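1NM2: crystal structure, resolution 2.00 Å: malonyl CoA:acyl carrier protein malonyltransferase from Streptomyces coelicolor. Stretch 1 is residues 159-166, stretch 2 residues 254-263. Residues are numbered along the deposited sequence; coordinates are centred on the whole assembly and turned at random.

Stretch 1, residues 159-166: TPANVNGA
Stretch 2 (254-263) NPVRWDLCME

From Thr159 the first stretch runs as a strand, and beside it the second stretch passes in the same direction, first as a short, weakly bonded extended segment at Val256 and Arg257, then as a helix from Trp258 onward that continues later in the chain. The register is one to one: Ala161 lies by Pro255 (CA to CA 4.2 Å), Asn162 by Val256 (4.8 Å), Val163 by Arg257 (5.1 Å), Asn164 by Trp258 (4.7 Å) and Gly165 by Asp259 (4.1 Å). The N-to-C directions of strand and helix differ by 33° and their axes approach to 6.1 Å, so the helix continues in roughly the same sense, at a clear angle.

Build the strand with a kink at Ala161 (phi/psi -57/-34), return to extended values at Asn162 (-130/124) and Val163 (-123/92), then turn through Asn164 (-92/3) into Gly165 (87/171). On the partner, Pro255 (-57/149) and Val256 (-94/108) are extended, Arg257 (-95/68) takes the N-cap position, and helical angles begin at Trp258 (-67/-26).

Three backbone hydrogen bonds join the stretches. Val256 N donates to Ala161 O at 2.7 Å and Val163 N to Val256 O at 2.9 Å, both nearly straight at 169°; Val256 thus uses both its amide and its carbonyl in the parallel bridge with Asn162. The third reaches into the helix: Asp259 N, in the first turn, donates to Val163 O at 3.0 Å and 151°. Pro255, with no amide proton to offer, adds a CA-H...O contact from its CA to Ala161 O at 3.3 Å.

Asn162 and Val256 share one face. Asn162 (chi1 -87°, m; chi2 -162°) curls so that its ND2 donates to Ala161 O at 2.9 Å while lying 3.6 Å from Val256 CB; the carbonyl therefore serves a side chain and the neighbouring backbone together. Val256 (chi1 t) is a compact, buried hydrocarbon against that amide.

On the other face, Val163 (chi1 t) is the most covered residue, giving 82 of the 453 Å² buried. It packs against a salt bridge internal to the second stretch: Arg257 (chi1 to chi3 all m, chi4 -73°) folds back so that NH1 reaches Asp259 OD1 at 2.6 Å and NE reaches Asp259 OD2 at 2.8 Å. Asp259 has chi1 p, chi2 137°. Arg257 NE comes 3.5 Å from Val163 CB, and Asp259 CG 3.4 Å from Val163 CG1.

Gly165 is dictated twice: an ideal CB would stand 2.4 Å from Met262 CE and jam against the preceding carbonyl. Met262 (m, t, m) points toward the strand, its CE 3.3 Å from Asn164 O. Asn164 (chi1 m, chi2 -36°) points away, though its end comes nearer, OD1 lying 3.8 Å from Trp258 CB and hydrogen-bonding elsewhere in the structure. Trp258 (chi1 t, chi2 -112°) presents its ring edge to Asn164 O, CD1 3.6 Å away; that buried carbonyl has no polar partner in the model.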

# COMPACT_ATOMS: atom_id res chain seq x y z
N THR A 159 17.33 -5.31 6.58
CA THR A 159 16.27 -4.92 7.49
C THR A 159 14.98 -5.60 7.02
O THR A 159 14.79 -5.82 5.83
CB THR A 159 16.05 -3.40 7.49
OG1 THR A 159 15.39 -3.02 6.28
CG2 THR A 159 17.37 -2.67 7.58
N PRO A 160 14.10 -5.97 7.96
CA PRO A 160 12.85 -6.61 7.57
C PRO A 160 11.87 -5.52 7.14
O PRO A 160 10.99 -5.11 7.91
CB PRO A 160 12.42 -7.32 8.85
CG PRO A 160 12.88 -6.37 9.91
CD PRO A 160 14.26 -5.97 9.43
N ALA A 161 12.04 -5.05 5.90
CA ALA A 161 11.22 -3.98 5.33
C ALA A 161 9.72 -4.26 5.30
O ALA A 161 8.90 -3.35 5.44
CB ALA A 161 11.72 -3.67 3.92
N ASN A 162 9.36 -5.52 5.10
CA ASN A 162 7.96 -5.93 5.07
C ASN A 162 7.73 -7.11 5.99
O ASN A 162 8.40 -8.14 5.86
CB ASN A 162 7.53 -6.38 3.66
CG ASN A 162 7.05 -5.24 2.77
OD1 ASN A 162 6.39 -5.50 1.77
ND2 ASN A 162 7.40 -4.01 3.10
N VAL A 163 6.80 -6.97 6.92
CA VAL A 163 6.40 -8.07 7.81
C VAL A 163 4.91 -8.10 7.50
O VAL A 163 4.12 -7.38 8.11
CB VAL A 163 6.65 -7.74 9.29
CG1 VAL A 163 6.25 -8.94 10.15
CG2 VAL A 163 8.13 -7.43 9.51
N ASN A 164 4.55 -8.92 6.53
CA ASN A 164 3.17 -8.99 6.05
C ASN A 164 2.19 -9.98 6.65
O ASN A 164 1.05 -10.05 6.21
CB ASN A 164 3.18 -9.16 4.54
CG ASN A 164 3.92 -8.04 3.84
OD1 ASN A 164 3.86 -6.89 4.27
ND2 ASN A 164 4.62 -8.37 2.76
N GLY A 165 2.63 -10.74 7.65
CA GLY A 165 1.73 -11.70 8.27
C GLY A 165 1.76 -13.03 7.54
O GLY A 165 2.34 -13.14 6.46
N ALA A 166 1.12 -14.03 8.13
CA ALA A 166 1.10 -15.36 7.53
C ALA A 166 2.54 -15.84 7.37
O ALA A 166 2.85 -16.63 6.49
CB ALA A 166 0.40 -15.32 6.18
N ASN A 254 10.60 3.26 7.20
CA ASN A 254 10.34 2.35 8.32
C ASN A 254 9.67 1.07 7.80
O ASN A 254 8.92 1.10 6.83
CB ASN A 254 9.41 3.01 9.35
CG ASN A 254 10.14 3.93 10.32
OD1 ASN A 254 9.52 4.75 10.99
ND2 ASN A 254 11.46 3.78 10.41
N PRO A 255 9.92 -0.07 8.46
CA PRO A 255 9.32 -1.35 8.06
C PRO A 255 7.79 -1.30 8.03
O PRO A 255 7.17 -0.57 8.81
CB PRO A 255 9.82 -2.31 9.14
CG PRO A 255 11.17 -1.74 9.51
CD PRO A 255 10.86 -0.26 9.58
N VAL A 256 7.18 -2.08 7.14
CA VAL A 256 5.73 -2.15 7.03
C VAL A 256 5.25 -3.32 7.90
O VAL A 256 5.47 -4.48 7.55
CB VAL A 256 5.26 -2.40 5.57
CG1 VAL A 256 3.77 -2.65 5.54
CG2 VAL A 256 5.61 -1.19 4.69
N ARG A 257 4.61 -3.01 9.02
CA ARG A 257 4.13 -4.06 9.90
C ARG A 257 2.67 -4.38 9.60
O ARG A 257 1.78 -4.11 10.41
CB ARG A 257 4.29 -3.66 11.37
CG ARG A 257 5.75 -3.56 11.81
CD ARG A 257 6.49 -4.86 11.52
NE ARG A 257 5.94 -5.99 12.27
CZ ARG A 257 6.10 -6.17 13.58
NH1 ARG A 257 5.56 -7.22 14.18
NH2 ARG A 257 6.83 -5.31 14.28
N TRP A 258 2.43 -4.96 8.43
CA TRP A 258 1.07 -5.32 8.03
C TRP A 258 0.56 -6.43 8.95
O TRP A 258 -0.65 -6.57 9.15
CB TRP A 258 1.03 -5.78 6.57
CG TRP A 258 -0.38 -5.96 6.09
CD1 TRP A 258 -0.99 -7.13 5.75
CD2 TRP A 258 -1.36 -4.93 5.95
NE1 TRP A 258 -2.31 -6.90 5.41
CE2 TRP A 258 -2.56 -5.56 5.52
CE3 TRP A 258 -1.35 -3.55 6.15
CZ2 TRP A 258 -3.74 -4.84 5.29
CZ3 TRP A 258 -2.52 -2.83 5.92
CH2 TRP A 258 -3.70 -3.48 5.49
N ASP A 259 1.49 -7.20 9.50
CA ASP A 259 1.12 -8.28 10.42
C ASP A 259 0.36 -7.69 11.62
O ASP A 259 -0.68 -8.21 12.03
CB ASP A 259 2.38 -9.02 10.92
CG ASP A 259 3.33 -8.12 11.69
OD1 ASP A 259 3.85 -8.57 12.73
OD2 ASP A 259 3.57 -6.97 11.25
N LEU A 260 0.89 -6.61 12.17
CA LEU A 260 0.28 -5.96 13.32
C LEU A 260 -1.04 -5.28 12.95
O LEU A 260 -1.93 -5.15 13.78
CB LEU A 260 1.24 -4.94 13.93
CG LEU A 260 2.51 -5.58 14.50
CD1 LEU A 260 3.44 -4.52 15.06
CD2 LEU A 260 2.11 -6.59 15.57
N CYS A 261 -1.15 -4.83 11.71
CA CYS A 261 -2.38 -4.19 11.27
C CYS A 261 -3.50 -5.24 11.31
O CYS A 261 -4.61 -4.95 11.76
CB CYS A 261 -2.21 -3.62 9.86
SG CYS A 261 -1.13 -2.16 9.80
N MET A 262 -3.21 -6.45 10.84
CA MET A 262 -4.21 -7.51 10.85
C MET A 262 -4.54 -7.94 12.27
O MET A 262 -5.69 -8.30 12.55
CB MET A 262 -3.74 -8.72 10.01
CG MET A 262 -3.74 -8.46 8.49
SD MET A 262 -3.58 -9.93 7.44
CE MET A 262 -1.86 -10.37 7.72
N GLU A 263 -3.55 -7.91 13.16
CA GLU A 263 -3.78 -8.26 14.56
C GLU A 263 -4.78 -7.26 15.15
O GLU A 263 -5.66 -7.61 15.93
CB GLU A 263 -2.48 -8.20 15.36
CG GLU A 263 -1.50 -9.32 15.07
CD GLU A 263 -2.07 -10.69 15.41
OE1 GLU A 263 -2.64 -10.83 16.52
OE2 GLU A 263 -1.94 -11.61 14.58